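FixK2 protein (Bradyrhizobium japonicum, PDB 4I2O) binds DNA and, as a member of the CRP/FNR superfamily, probably acts as a transcription regulator connected with nitrogen fixation. Local coordinates at residues R113-R117 and S118-K122; E159-A162 and T163-E167; L191-L195 and E196-R200; S203-T207 and Q208-G212. The protein carries 1 engineered substitution. One frame throughout, in Å; residues are numbered along the deposited sequence.

Interaction 1: residues R113-R117 and S118-K122; sequences RLVKR and SSLEK
Arg-117 and Glu-121, one helical turn apart at the start of helix 117-126, lay their side chains across each other with the guanidinium and carboxylate planes only 12° apart. The bridge is one-sided. NH1 of Arg-117 comes to Glu-121 OE1 at 2.9 Å, on the anti side of that oxygen, while Arg-117 NH2 adds a weak bond to the same OE1 at 3.3 Å. Arg-117 can reach forward along the helix because its CG is anti to the backbone N (chi1 176°) and the chain then bends at chi2 (58°), which swings the guanidinium toward the next turn. NH1 also lies against the Glu-121 CB, 3.4 Å away. Further back, where strand 110-116 gives way to the helix, Val-115 and Leu-120 meet at about a right angle, with Val-115 CG2 3.9 Å from Leu-120 CD1. Between these two side-chain contacts the chain turns into the helix. Lys-116, at the N-cap position, takes the amide of Leu-120 on its carbonyl O at 3.2 Å, and Glu-121 N bonds to Arg-117 O at 3.0 Å. Arg-117 NE is held by the carbonyl of Glu-95, and Arg-117 packs on Trp-135 of the second subunit, with its NH2 near Arg-132 of that subunit. That arginine also makes a long, weak ion pair with Glu-121 OE2. The Glu-121 carboxylate thus has Arg-117 as its close partner and Arg-132 as a distant one, and its charge would probably help keep both guanidinium groups at the subunit interface.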
loop_
_atom_site.group_PDB
_atom_site.type_symbol
_atom_site.label_atom_id
_atom_site.label_comp_id
_atom_site.label_asym_id
_atom_site.label_seq_id
_atom_site.Cartn_x
_atom_site.Cartn_y
_atom_site.Cartn_z
ATOM N N ARG A 113 -19.240 2.255 15.866
ATOM C CA ARG A 113 -19.534 1.070 16.703
ATOM C C ARG A 113 -18.174 0.381 16.881
ATOM O O ARG A 113 -17.307 0.455 15.989
ATOM C CB ARG A 113 -20.501 0.130 15.989
ATOM C CG ARG A 113 -21.862 0.758 15.686
ATOM C CD ARG A 113 -22.902 -0.206 15.114
ATOM N NE ARG A 113 -22.350 -1.248 14.249
ATOM C CZ ARG A 113 -23.084 -2.224 13.708
ATOM N NH1 ARG A 113 -24.395 -2.278 13.938
ATOM N NH2 ARG A 113 -22.517 -3.153 12.935
ATOM N N LEU A 114 -17.933 -0.278 18.015
ATOM C CA LEU A 114 -16.658 -1.002 18.130
ATOM C C LEU A 114 -16.830 -2.318 18.860
ATOM O O LEU A 114 -17.776 -2.480 19.598
ATOM C CB LEU A 114 -15.562 -0.159 18.790
ATOM C CG LEU A 114 -15.921 0.523 20.118
ATOM C CD1 LEU A 114 -15.695 -0.384 21.279
ATOM C CD2 LEU A 114 -15.091 1.777 20.271
ATOM N N VAL A 115 -15.900 -3.245 18.636
ATOM C CA VAL A 115 -15.943 -4.556 19.264
ATOM C C VAL A 115 -14.541 -4.852 19.734
ATOM O O VAL A 115 -13.592 -4.334 19.171
ATOM C CB VAL A 115 -16.373 -5.653 18.268
ATOM C CG1 VAL A 115 -17.851 -5.478 17.878
ATOM C CG2 VAL A 115 -15.535 -5.605 17.063
ATOM N N LYS A 116 -14.396 -5.672 20.768
ATOM C CA LYS A 116 -13.045 -6.035 21.162
ATOM C C LYS A 116 -12.429 -6.939 20.102
ATOM O O LYS A 116 -13.079 -7.856 19.594
ATOM C CB LYS A 116 -12.984 -6.747 22.505
ATOM C CG LYS A 116 -13.529 -5.942 23.644
ATOM C CD LYS A 116 -13.136 -6.542 24.995
ATOM C CE LYS A 116 -13.860 -5.800 26.117
ATOM N NZ LYS A 116 -15.345 -5.903 25.973
ATOM N N ARG A 117 -11.185 -6.640 19.769
ATOM C CA ARG A 117 -10.394 -7.505 18.905
ATOM C C ARG A 117 -10.391 -8.958 19.434
ATOM O O ARG A 117 -10.516 -9.913 18.663
ATOM C CB ARG A 117 -8.987 -6.937 18.789
ATOM C CG ARG A 117 -8.005 -7.782 18.001
ATOM C CD ARG A 117 -8.438 -8.061 16.568
ATOM N NE ARG A 117 -7.373 -8.770 15.842
ATOM C CZ ARG A 117 -6.977 -10.021 16.111
ATOM N NH1 ARG A 117 -7.523 -10.719 17.106
ATOM N NH2 ARG A 117 -6.015 -10.583 15.393
ATOM N N SER A 118 -10.307 -9.141 20.747
ATOM C CA SER A 118 -10.277 -10.505 21.288
ATOM C C SER A 118 -11.620 -11.211 21.059
ATOM O O SER A 118 -11.701 -12.440 20.952
ATOM C CB SER A 118 -9.939 -10.474 22.778
ATOM O OG SER A 118 -10.802 -9.600 23.500
ATOM N N SER A 119 -12.691 -10.429 21.004
ATOM C CA SER A 119 -13.995 -10.998 20.719
ATOM C C SER A 119 -14.069 -11.547 19.284
ATOM O O SER A 119 -14.663 -12.610 19.066
ATOM C CB SER A 119 -15.098 -9.973 21.000
ATOM O OG SER A 119 -15.327 -9.960 22.393
ATOM N N LEU A 120 -13.460 -10.828 18.336
ATOM C CA LEU A 120 -13.369 -11.252 16.929
ATOM C C LEU A 120 -12.504 -12.499 16.764
ATOM O O LEU A 120 -12.846 -13.409 15.989
ATOM C CB LEU A 120 -12.810 -10.117 16.030
ATOM C CG LEU A 120 -13.826 -9.007 15.757
ATOM C CD1 LEU A 120 -13.223 -7.870 14.957
ATOM C CD2 LEU A 120 -15.053 -9.550 15.046
ATOM N N GLU A 121 -11.359 -12.518 17.455
ATOM C CA GLU A 121 -10.428 -13.664 17.425
ATOM C C GLU A 121 -11.142 -14.930 17.903
ATOM O O GLU A 121 -10.908 -16.029 17.400
ATOM C CB GLU A 121 -9.212 -13.378 18.319
ATOM C CG GLU A 121 -8.119 -14.469 18.333
ATOM C CD GLU A 121 -7.283 -14.522 17.044
ATOM O OE1 GLU A 121 -7.154 -13.479 16.365
ATOM O OE2 GLU A 121 -6.746 -15.615 16.718
ATOM N N LYS A 122 -12.019 -14.790 18.881
ATOM C CA LYS A 122 -12.719 -15.975 19.389
ATOM C C LYS A 122 -13.766 -16.489 18.390
ATOM O O LYS A 122 -13.873 -17.708 18.148
ATOM C CB LYS A 122 -13.378 -15.714 20.731
#

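Interaction 2: residues E159-A162 and T163-E167; sequences ERVA and TFLLE
Thr-163, Phe-164, Leu-165 and Leu-166 each give their amide to the carbonyl four residues back, from Glu-159 to Ala-162, in an uninterrupted alpha-helical run. At Glu-159 the carbonyl O takes a second donor: Thr-163 N approaches it at 2.9 Å and Thr-163 OG1 at 2.7 Å, the two from opposite faces of the carbonyl plane. The hydroxyl gets there because OG1 sits beside its own backbone N and anti to the carbonyl carbon (chi1 -62°), which turns it back along the helix, and the same oxygen also bonds to Lys-155 NZ. Replacing Thr-163 with a valine would probably leave Lys-155 NZ without this partner and Glu-159 O with the amide as its remaining mate in the helix. On another face, Val-161 and Leu-165 lie side by side and point the same way, with CG1 of Val-161 4.0 Å from CD1 of Leu-165. Both reach toward helix 195-207, where they touch Leu-202. Phe-164 carries its ring off the helix toward Ile-187, Tyr-190 and Leu-191, and Ala-162 and Leu-166 rest on Leu-227. Glu-159, whose OE1 bonds to Thr-156 N, also forms a salt bridge with Arg-79 of the second subunit. Hydrophobic faces turned to helices 184-191, 195-207 and 224-228 make this helix a core element of the CRP-type winged helix-turn-helix domain.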
loop_
_atom_site.group_PDB
_atom_site.type_symbol
_atom_site.label_atom_id
_atom_site.label_comp_id
_atom_site.label_asym_id
_atom_site.label_seq_id
_atom_site.Cartn_x
_atom_site.Cartn_y
_atom_site.Cartn_z
ATOM N N GLU A 159 -4.073 13.412 -12.677
ATOM C CA GLU A 159 -4.550 12.013 -12.532
ATOM C C GLU A 159 -4.890 11.612 -11.135
ATOM O O GLU A 159 -5.854 10.817 -10.899
ATOM C CB GLU A 159 -3.452 11.063 -13.132
ATOM C CG GLU A 159 -3.297 11.184 -14.630
ATOM C CD GLU A 159 -2.012 10.485 -15.120
ATOM O OE1 GLU A 159 -1.102 10.205 -14.264
ATOM O OE2 GLU A 159 -1.831 10.370 -16.361
ATOM N N ARG A 160 -4.101 12.068 -10.155
ATOM C CA ARG A 160 -4.389 11.764 -8.764
ATOM C C ARG A 160 -5.678 12.408 -8.337
ATOM O O ARG A 160 -6.491 11.780 -7.647
ATOM C CB ARG A 160 -3.278 12.265 -7.823
ATOM C CG ARG A 160 -1.881 11.631 -8.127
ATOM C CD ARG A 160 -0.808 12.237 -7.248
ATOM N NE ARG A 160 0.496 11.694 -7.779
ATOM C CZ ARG A 160 1.593 11.483 -7.051
ATOM N NH1 ARG A 160 1.625 11.747 -5.746
ATOM N NH2 ARG A 160 2.696 10.989 -7.662
ATOM N N VAL A 161 -5.862 13.659 -8.695
ATOM C CA VAL A 161 -7.105 14.328 -8.275
ATOM C C VAL A 161 -8.350 13.745 -8.934
ATOM O O VAL A 161 -9.388 13.551 -8.279
ATOM C CB VAL A 161 -6.996 15.866 -8.568
ATOM C CG1 VAL A 161 -8.386 16.588 -8.322
ATOM C CG2 VAL A 161 -5.943 16.475 -7.583
ATOM N N ALA A 162 -8.249 13.393 -10.201
ATOM C CA ALA A 162 -9.384 12.787 -10.874
ATOM C C ALA A 162 -9.657 11.415 -10.254
ATOM O O ALA A 162 -10.814 11.041 -10.077
ATOM C CB ALA A 162 -9.094 12.652 -12.349
ATOM N N THR A 163 -8.599 10.665 -9.937
ATOM C CA THR A 163 -8.830 9.352 -9.262
ATOM C C THR A 163 -9.603 9.579 -7.960
ATOM O O THR A 163 -10.584 8.889 -7.684
ATOM C CB THR A 163 -7.509 8.642 -8.941
ATOM O OG1 THR A 163 -6.884 8.416 -10.181
ATOM C CG2 THR A 163 -7.791 7.244 -8.270
ATOM N N PHE A 164 -9.144 10.544 -7.168
ATOM C CA PHE A 164 -9.728 10.844 -5.874
ATOM C C PHE A 164 -11.190 11.209 -6.044
ATOM O O PHE A 164 -12.079 10.680 -5.321
ATOM C CB PHE A 164 -8.972 11.999 -5.218
ATOM C CG PHE A 164 -9.710 12.613 -4.043
ATOM C CD1 PHE A 164 -9.663 11.963 -2.778
ATOM C CD2 PHE A 164 -10.401 13.796 -4.186
ATOM C CE1 PHE A 164 -10.309 12.491 -1.664
ATOM C CE2 PHE A 164 -11.111 14.373 -3.069
ATOM C CZ PHE A 164 -11.036 13.705 -1.796
ATOM N N LEU A 165 -11.510 12.135 -6.945
ATOM C CA LEU A 165 -12.934 12.543 -7.133
ATOM C C LEU A 165 -13.836 11.376 -7.533
ATOM O O LEU A 165 -14.958 11.219 -7.048
ATOM C CB LEU A 165 -13.025 13.568 -8.222
ATOM C CG LEU A 165 -12.456 14.929 -7.825
ATOM C CD1 LEU A 165 -12.224 15.854 -9.063
ATOM C CD2 LEU A 165 -13.295 15.617 -6.714
ATOM N N LEU A 166 -13.359 10.533 -8.431
ATOM C CA LEU A 166 -14.114 9.334 -8.772
ATOM C C LEU A 166 -14.310 8.337 -7.628
ATOM O O LEU A 166 -15.390 7.748 -7.502
ATOM C CB LEU A 166 -13.493 8.652 -9.996
ATOM C CG LEU A 166 -13.578 9.435 -11.338
ATOM C CD1 LEU A 166 -12.574 8.782 -12.303
ATOM C CD2 LEU A 166 -14.978 9.406 -11.919
ATOM N N GLU A 167 -13.265 8.129 -6.819
ATOM C CA GLU A 167 -13.384 7.279 -5.633
ATOM C C GLU A 167 -14.425 7.874 -4.670
ATOM O O GLU A 167 -15.312 7.158 -4.120
ATOM C CB GLU A 167 -12.030 7.165 -4.922
ATOM C CG GLU A 167 -12.148 6.263 -3.701
ATOM C CD GLU A 167 -10.895 6.159 -2.874
ATOM O OE1 GLU A 167 -9.952 6.985 -2.987
ATOM O OE2 GLU A 167 -10.839 5.221 -2.077
#

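Interaction 3: residues L191-L195 and E196-R200; sequences LGLTL and ETVSR. With nucleotides of chain D; nucleotides of chain C.
Thr-194 and Thr-197 close the N-terminal end of the recognition helix, the second helix of the CRP/FNR helix-turn-helix, and there they grip the DNA backbone. Thr-194 is the N-cap: its OG1 stands between the backbone N and the carbonyl carbon (chi1 59°) and accepts the amide of Thr-197 at 3.2 Å. The same hydroxyl donates to OP2 of DA19 of chain D at 2.9 Å. Thr-197 OG1 reaches OP2 of DA19 of chain D at 2.6 Å. Thr-194 N bonds to it as well, so three donors from the first turn hold this oxygen. The helix start, with its partly positive end, would probably favour the phosphate as well. Beneath, the turn packs inward: Leu-193 crosses Val-198 at about a right angle, CD1 to CG2 4.2 Å, and Leu-191 lies near that same methyl. The outward face reads bases. Glu-196 bends at chi2 and covers the methyl of DT20 of chain D, its CD 3.5 Å from C7, while its OE2 accepts from a cytosine N4. Arg-200, one turn on, bonds through NH2 to a guanine O6 and weakly to O4 of DT20. Glu-196, Ser-199 and Arg-200 have the E-x-x-S-R spacing known from FNR-type recognition helices. Toward the other strand, Leu-195 CD1 touches C7 of DT8 of chain C at 3.5 Å, and Ser-199 OG donates to OP2 of that nucleotide at 2.6 Å.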
loop_
_atom_site.group_PDB
_atom_site.type_symbol
_atom_site.label_atom_id
_atom_site.label_comp_id
_atom_site.label_asym_id
_atom_site.label_seq_id
_atom_site.Cartn_x
_atom_site.Cartn_y
_atom_site.Cartn_z
ATOM N N LEU A 191 -3.082 12.236 -1.340
ATOM C CA LEU A 191 -2.623 12.089 -2.729
ATOM C C LEU A 191 -1.121 12.397 -2.923
ATOM O O LEU A 191 -0.673 12.408 -4.059
ATOM C CB LEU A 191 -3.400 13.060 -3.694
ATOM C CG LEU A 191 -4.929 12.868 -3.683
ATOM C CD1 LEU A 191 -5.600 13.911 -4.640
ATOM C CD2 LEU A 191 -5.174 11.388 -4.115
ATOM N N GLY A 192 -0.361 12.652 -1.859
ATOM C CA GLY A 192 1.077 12.932 -2.013
ATOM C C GLY A 192 1.305 14.276 -2.673
ATOM O O GLY A 192 2.307 14.479 -3.362
ATOM N N LEU A 193 0.374 15.216 -2.471
ATOM C CA LEU A 193 0.427 16.592 -3.122
ATOM C C LEU A 193 0.223 17.664 -2.065
ATOM O O LEU A 193 -0.182 17.364 -0.960
ATOM C CB LEU A 193 -0.737 16.759 -4.167
ATOM C CG LEU A 193 -0.747 15.748 -5.337
ATOM C CD1 LEU A 193 -2.059 15.900 -6.143
ATOM C CD2 LEU A 193 0.518 16.033 -6.224
ATOM N N THR A 194 0.495 18.935 -2.404
ATOM C CA THR A 194 0.128 20.078 -1.520
ATOM C C THR A 194 -1.311 20.426 -1.765
ATOM O O THR A 194 -1.897 20.128 -2.835
ATOM C CB THR A 194 1.000 21.364 -1.821
ATOM O OG1 THR A 194 0.793 21.707 -3.189
ATOM C CG2 THR A 194 2.491 21.087 -1.599
ATOM N N LEU A 195 -1.914 21.041 -0.753
ATOM C CA LEU A 195 -3.292 21.491 -0.886
ATOM C C LEU A 195 -3.430 22.534 -2.012
ATOM O O LEU A 195 -4.484 22.574 -2.686
ATOM C CB LEU A 195 -3.728 22.046 0.483
ATOM C CG LEU A 195 -3.131 23.361 0.997
ATOM C CD1 LEU A 195 -3.838 24.699 0.492
ATOM C CD2 LEU A 195 -3.045 23.420 2.535
ATOM N N GLU A 196 -2.390 23.322 -2.290
ATOM C CA GLU A 196 -2.455 24.310 -3.371
ATOM C C GLU A 196 -2.574 23.590 -4.712
ATOM O O GLU A 196 -3.340 23.984 -5.573
ATOM C CB GLU A 196 -1.176 25.168 -3.415
ATOM C CG GLU A 196 -1.049 26.135 -2.266
ATOM C CD GLU A 196 -0.128 25.651 -1.165
ATOM O OE1 GLU A 196 -0.136 24.409 -0.854
ATOM O OE2 GLU A 196 0.641 26.517 -0.655
ATOM N N THR A 197 -1.741 22.568 -4.924
ATOM C CA THR A 197 -1.872 21.805 -6.154
ATOM C C THR A 197 -3.252 21.177 -6.329
ATOM O O THR A 197 -3.843 21.195 -7.432
ATOM C CB THR A 197 -0.769 20.737 -6.178
ATOM O OG1 THR A 197 0.452 21.487 -6.373
ATOM C CG2 THR A 197 -0.962 19.813 -7.413
ATOM N N VAL A 198 -3.756 20.554 -5.267
ATOM C CA VAL A 198 -5.145 20.045 -5.305
ATOM C C VAL A 198 -6.124 21.167 -5.649
ATOM O O VAL A 198 -6.974 21.014 -6.532
ATOM C CB VAL A 198 -5.502 19.367 -3.966
ATOM C CG1 VAL A 198 -7.007 19.018 -3.908
ATOM C CG2 VAL A 198 -4.662 18.101 -3.763
ATOM N N SER A 199 -6.012 22.318 -4.992
ATOM C CA SER A 199 -6.939 23.448 -5.328
ATOM C C SER A 199 -6.884 23.796 -6.817
ATOM O O SER A 199 -7.930 23.992 -7.467
ATOM C CB SER A 199 -6.520 24.681 -4.523
ATOM O OG SER A 199 -7.447 25.763 -4.668
ATOM N N ARG A 200 -5.665 23.880 -7.379
ATOM C CA ARG A 200 -5.519 24.264 -8.771
ATOM C C ARG A 200 -6.148 23.278 -9.722
ATOM O O ARG A 200 -6.763 23.684 -10.724
ATOM C CB ARG A 200 -3.993 24.453 -9.157
ATOM C CG ARG A 200 -3.249 25.453 -8.256
ATOM C CD ARG A 200 -1.725 25.643 -8.712
ATOM N NE ARG A 200 -0.887 26.023 -7.574
ATOM C CZ ARG A 200 -0.837 27.251 -7.067
ATOM N NH1 ARG A 200 -1.577 28.245 -7.587
ATOM N NH2 ARG A 200 -0.053 27.483 -6.018
ATOM P P DA D 19 3.298 19.114 -4.909
ATOM O OP1 DA D 19 3.359 17.936 -3.984
ATOM O OP2 DA D 19 2.020 19.887 -5.042
ATOM O "O5'" DA D 19 4.501 20.049 -4.491
ATOM C "C5'" DA D 19 5.847 19.589 -4.490
ATOM C "C4'" DA D 19 6.701 20.624 -3.772
ATOM O "O4'" DA D 19 6.903 21.775 -4.663
ATOM C "C3'" DA D 19 6.125 21.242 -2.486
ATOM O "O3'" DA D 19 7.287 21.272 -1.573
ATOM C "C2'" DA D 19 5.572 22.611 -2.879
ATOM C "C1'" DA D 19 6.415 22.976 -4.117
ATOM N N9 DA D 19 5.623 23.626 -5.148
ATOM C C8 DA D 19 4.449 23.245 -5.735
ATOM N N7 DA D 19 3.976 24.076 -6.669
ATOM C C5 DA D 19 4.932 25.074 -6.695
ATOM C C6 DA D 19 5.036 26.211 -7.508
ATOM N N6 DA D 19 4.111 26.544 -8.439
ATOM N N1 DA D 19 6.114 27.023 -7.314
ATOM C C2 DA D 19 7.023 26.644 -6.392
ATOM N N3 DA D 19 7.061 25.580 -5.591
ATOM C C4 DA D 19 5.949 24.820 -5.769
ATOM P P DT D 20 7.178 21.857 -0.104
ATOM O OP1 DT D 20 8.334 21.281 0.658
ATOM O OP2 DT D 20 5.749 21.740 0.351
ATOM O "O5'" DT D 20 7.359 23.464 -0.266
ATOM C "C5'" DT D 20 8.687 23.917 -0.772
ATOM C "C4'" DT D 20 8.548 25.430 -0.961
ATOM O "O4'" DT D 20 7.530 25.638 -1.927
ATOM C "C3'" DT D 20 8.059 26.201 0.229
ATOM O "O3'" DT D 20 9.142 27.103 0.460
ATOM C "C2'" DT D 20 6.813 27.010 -0.174
ATOM C "C1'" DT D 20 6.972 26.918 -1.690
ATOM N N1 DT D 20 5.798 26.981 -2.598
ATOM C C2 DT D 20 5.719 28.000 -3.545
ATOM O O2 DT D 20 6.541 28.885 -3.659
ATOM N N3 DT D 20 4.645 27.950 -4.370
ATOM C C4 DT D 20 3.642 27.015 -4.267
ATOM O O4 DT D 20 2.697 26.965 -5.012
ATOM C C5 DT D 20 3.765 25.989 -3.296
ATOM C C7 DT D 20 2.608 24.997 -3.213
ATOM C C6 DT D 20 4.807 26.034 -2.480
ATOM P P DT C 8 -10.702 25.689 -3.524
ATOM O OP1 DT C 8 -11.946 25.469 -4.386
ATOM O OP2 DT C 8 -9.542 24.819 -3.352
ATOM O "O5'" DT C 8 -10.087 27.129 -4.074
ATOM C "C5'" DT C 8 -11.059 28.166 -4.175
ATOM C "C4'" DT C 8 -10.312 29.421 -4.586
ATOM O "O4'" DT C 8 -9.331 29.784 -3.585
ATOM C "C3'" DT C 8 -9.490 29.269 -5.883
ATOM O "O3'" DT C 8 -9.969 30.324 -6.677
ATOM C "C2'" DT C 8 -8.015 29.503 -5.576
ATOM C "C1'" DT C 8 -8.146 30.270 -4.284
ATOM N N1 DT C 8 -7.005 30.113 -3.280
ATOM C C2 DT C 8 -6.279 31.225 -2.839
ATOM O O2 DT C 8 -6.420 32.379 -3.265
ATOM N N3 DT C 8 -5.347 30.993 -1.877
ATOM C C4 DT C 8 -5.044 29.732 -1.315
ATOM O O4 DT C 8 -4.205 29.666 -0.413
ATOM C C5 DT C 8 -5.812 28.597 -1.807
ATOM C C7 DT C 8 -5.543 27.200 -1.258
ATOM C C6 DT C 8 -6.769 28.825 -2.749
#

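Interaction 4: residues S203-T207 and Q208-G212; sequences SQLHT and QGILG. With nucleotides of chain C.
Leu-211 folds back over the last turn of helix 195-207 and crosses Leu-205 at about a right angle. Its CG lies between the backbone N and the carbonyl carbon (chi1 54°), which brings the side chain over the helix, where its two methyls part: CD2 meets Leu-205 CB at 3.6 Å and CD1 meets His-206 CB at 3.9 Å. Leu-205 also sends CD2 to Ile-210 CD1, 4.0 Å away. Gln-204 and Gln-208 run side by side with their amides turned 57° apart, and Gln-204 NE2 makes a weak bond to Gln-208 OE1 at 3.4 Å. The turn is a Schellman motif: Gly-209 N bonds to His-206 O at 3.0 Å and Ile-210 N to Leu-205 O at 2.9 Å, with positive phi at Gly-209. A serine in place of Leu-211 would probably open a gap beside Leu-205 CB and His-206 CB and leave the strand start less firmly packed on the helix. Ser-203 OG meets OP2 of DT9 of chain C, at a doubtfully short 2.4 Å. Leu-205 packs on Met-158 and Leu-165 of helix 157-172 and on Leu-227 of helix 224-228, while strand 211-213 runs on into the wing, Gly-212 pairing with Val-220.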
loop_
_atom_site.group_PDB
_atom_site.type_symbol
_atom_site.label_atom_id
_atom_site.label_comp_id
_atom_site.label_asym_id
_atom_site.label_seq_id
_atom_site.Cartn_x
_atom_site.Cartn_y
_atom_site.Cartn_z
ATOM N N SER A 203 -9.827 23.714 -9.456
ATOM C CA SER A 203 -10.197 24.928 -10.201
ATOM C C SER A 203 -10.251 24.718 -11.696
ATOM O O SER A 203 -11.147 25.194 -12.378
ATOM C CB SER A 203 -9.257 26.108 -9.897
ATOM O OG SER A 203 -9.453 26.618 -8.575
ATOM N N GLN A 204 -9.252 24.010 -12.212
ATOM C CA GLN A 204 -9.220 23.722 -13.617
ATOM C C GLN A 204 -10.398 22.849 -14.072
ATOM O O GLN A 204 -10.971 23.116 -15.144
ATOM C CB GLN A 204 -7.860 23.040 -13.918
ATOM C CG GLN A 204 -7.582 22.737 -15.367
ATOM C CD GLN A 204 -6.222 22.076 -15.517
ATOM O OE1 GLN A 204 -5.381 22.160 -14.606
ATOM N NE2 GLN A 204 -6.009 21.386 -16.639
ATOM N N LEU A 205 -10.749 21.826 -13.269
ATOM C CA LEU A 205 -11.866 20.908 -13.617
ATOM C C LEU A 205 -13.168 21.689 -13.625
ATOM O O LEU A 205 -14.040 21.482 -14.497
ATOM C CB LEU A 205 -11.963 19.712 -12.640
ATOM C CG LEU A 205 -10.732 18.799 -12.649
ATOM C CD1 LEU A 205 -10.766 17.798 -11.424
ATOM C CD2 LEU A 205 -10.704 18.062 -14.001
ATOM N N HIS A 206 -13.293 22.595 -12.653
ATOM C CA HIS A 206 -14.459 23.491 -12.612
ATOM C C HIS A 206 -14.580 24.350 -13.864
ATOM O O HIS A 206 -15.665 24.468 -14.467
ATOM C CB HIS A 206 -14.387 24.387 -11.384
ATOM C CG HIS A 206 -15.565 25.320 -11.259
ATOM N ND1 HIS A 206 -15.438 26.683 -11.314
ATOM C CD2 HIS A 206 -16.888 25.070 -11.086
ATOM C CE1 HIS A 206 -16.641 27.246 -11.210
ATOM N NE2 HIS A 206 -17.536 26.283 -11.051
ATOM N N THR A 207 -13.482 24.986 -14.253
ATOM C CA THR A 207 -13.490 25.932 -15.385
ATOM C C THR A 207 -13.806 25.179 -16.681
ATOM O O THR A 207 -14.479 25.699 -17.556
ATOM C CB THR A 207 -12.114 26.626 -15.514
ATOM O OG1 THR A 207 -11.936 27.516 -14.403
ATOM C CG2 THR A 207 -12.024 27.412 -16.801
ATOM N N GLN A 208 -13.383 23.913 -16.761
ATOM C CA GLN A 208 -13.653 23.092 -17.956
ATOM C C GLN A 208 -15.070 22.495 -17.983
ATOM O O GLN A 208 -15.442 21.865 -18.970
ATOM C CB GLN A 208 -12.646 21.936 -18.042
ATOM C CG GLN A 208 -11.297 22.294 -18.673
ATOM C CD GLN A 208 -10.212 21.328 -18.249
ATOM O OE1 GLN A 208 -9.143 21.745 -17.816
ATOM N NE2 GLN A 208 -10.480 20.028 -18.364
ATOM N N GLY A 209 -15.845 22.666 -16.907
ATOM C CA GLY A 209 -17.222 22.185 -16.895
ATOM C C GLY A 209 -17.320 20.744 -16.389
ATOM O O GLY A 209 -18.396 20.128 -16.432
ATOM N N ILE A 210 -16.213 20.201 -15.896
ATOM C CA ILE A 210 -16.245 18.831 -15.382
ATOM C C ILE A 210 -16.880 18.641 -14.016
ATOM O O ILE A 210 -17.506 17.601 -13.767
ATOM C CB ILE A 210 -14.868 18.147 -15.525
ATOM C CG1 ILE A 210 -14.515 18.075 -17.004
ATOM C CG2 ILE A 210 -14.878 16.724 -14.893
ATOM C CD1 ILE A 210 -13.030 17.637 -17.237
ATOM N N LEU A 211 -16.777 19.628 -13.130
ATOM C CA LEU A 211 -17.475 19.525 -11.866
ATOM C C LEU A 211 -18.141 20.842 -11.554
ATOM O O LEU A 211 -17.809 21.862 -12.151
ATOM C CB LEU A 211 -16.526 19.160 -10.745
ATOM C CG LEU A 211 -15.276 19.976 -10.490
ATOM C CD1 LEU A 211 -15.534 21.173 -9.545
ATOM C CD2 LEU A 211 -14.223 19.052 -9.902
ATOM N N GLY A 212 -19.059 20.795 -10.608
ATOM C CA GLY A 212 -19.777 21.990 -10.169
ATOM C C GLY A 212 -19.422 22.119 -8.692
ATOM O O GLY A 212 -19.175 21.090 -8.040
ATOM P P DT C 9 -9.616 30.389 -8.234
ATOM O OP1 DT C 9 -10.716 31.115 -8.899
ATOM O OP2 DT C 9 -9.206 29.034 -8.673
ATOM O "O5'" DT C 9 -8.247 31.226 -8.267
ATOM C "C5'" DT C 9 -8.298 32.671 -7.964
ATOM C "C4'" DT C 9 -6.842 33.055 -7.832
ATOM O "O4'" DT C 9 -6.183 32.380 -6.725
ATOM C "C3'" DT C 9 -5.981 32.704 -9.045
ATOM O "O3'" DT C 9 -5.724 33.961 -9.679
ATOM C "C2'" DT C 9 -4.698 32.154 -8.463
ATOM C "C1'" DT C 9 -4.798 32.458 -6.988
ATOM N N1 DT C 9 -4.157 31.496 -6.028
ATOM C C2 DT C 9 -3.315 32.051 -5.066
ATOM O O2 DT C 9 -3.024 33.260 -5.002
ATOM N N3 DT C 9 -2.779 31.165 -4.178
ATOM C C4 DT C 9 -3.023 29.808 -4.120
ATOM O O4 DT C 9 -2.499 29.109 -3.245
ATOM C C5 DT C 9 -3.920 29.279 -5.126
ATOM C C7 DT C 9 -4.219 27.777 -5.119
ATOM C C6 DT C 9 -4.478 30.142 -5.996
#

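Overall arrangement
Interactions 2, 3 and 4 belong to the DNA-binding domain, whereas interaction 1 lies in the cyclic-nucleotide-binding-type domain, its centre 34 Å from that of interaction 2 and its nearest atom about 25 Å from the DNA. Interaction 2 joins the other two: its centre is 12 Å from that of interaction 3, where Arg-160 NH1 bonds to Leu-191 O, and 13 Å from that of interaction 4, where Leu-165 packs on Leu-205 and Leu-211. Interactions 3 and 4 share helix 195-207, one at its start, against bases and phosphates, the other at its end, where Ser-203 still meets a phosphate. Interactions 1, 2 and 3 each also reach the second subunit, so dimer contacts lie in both domains.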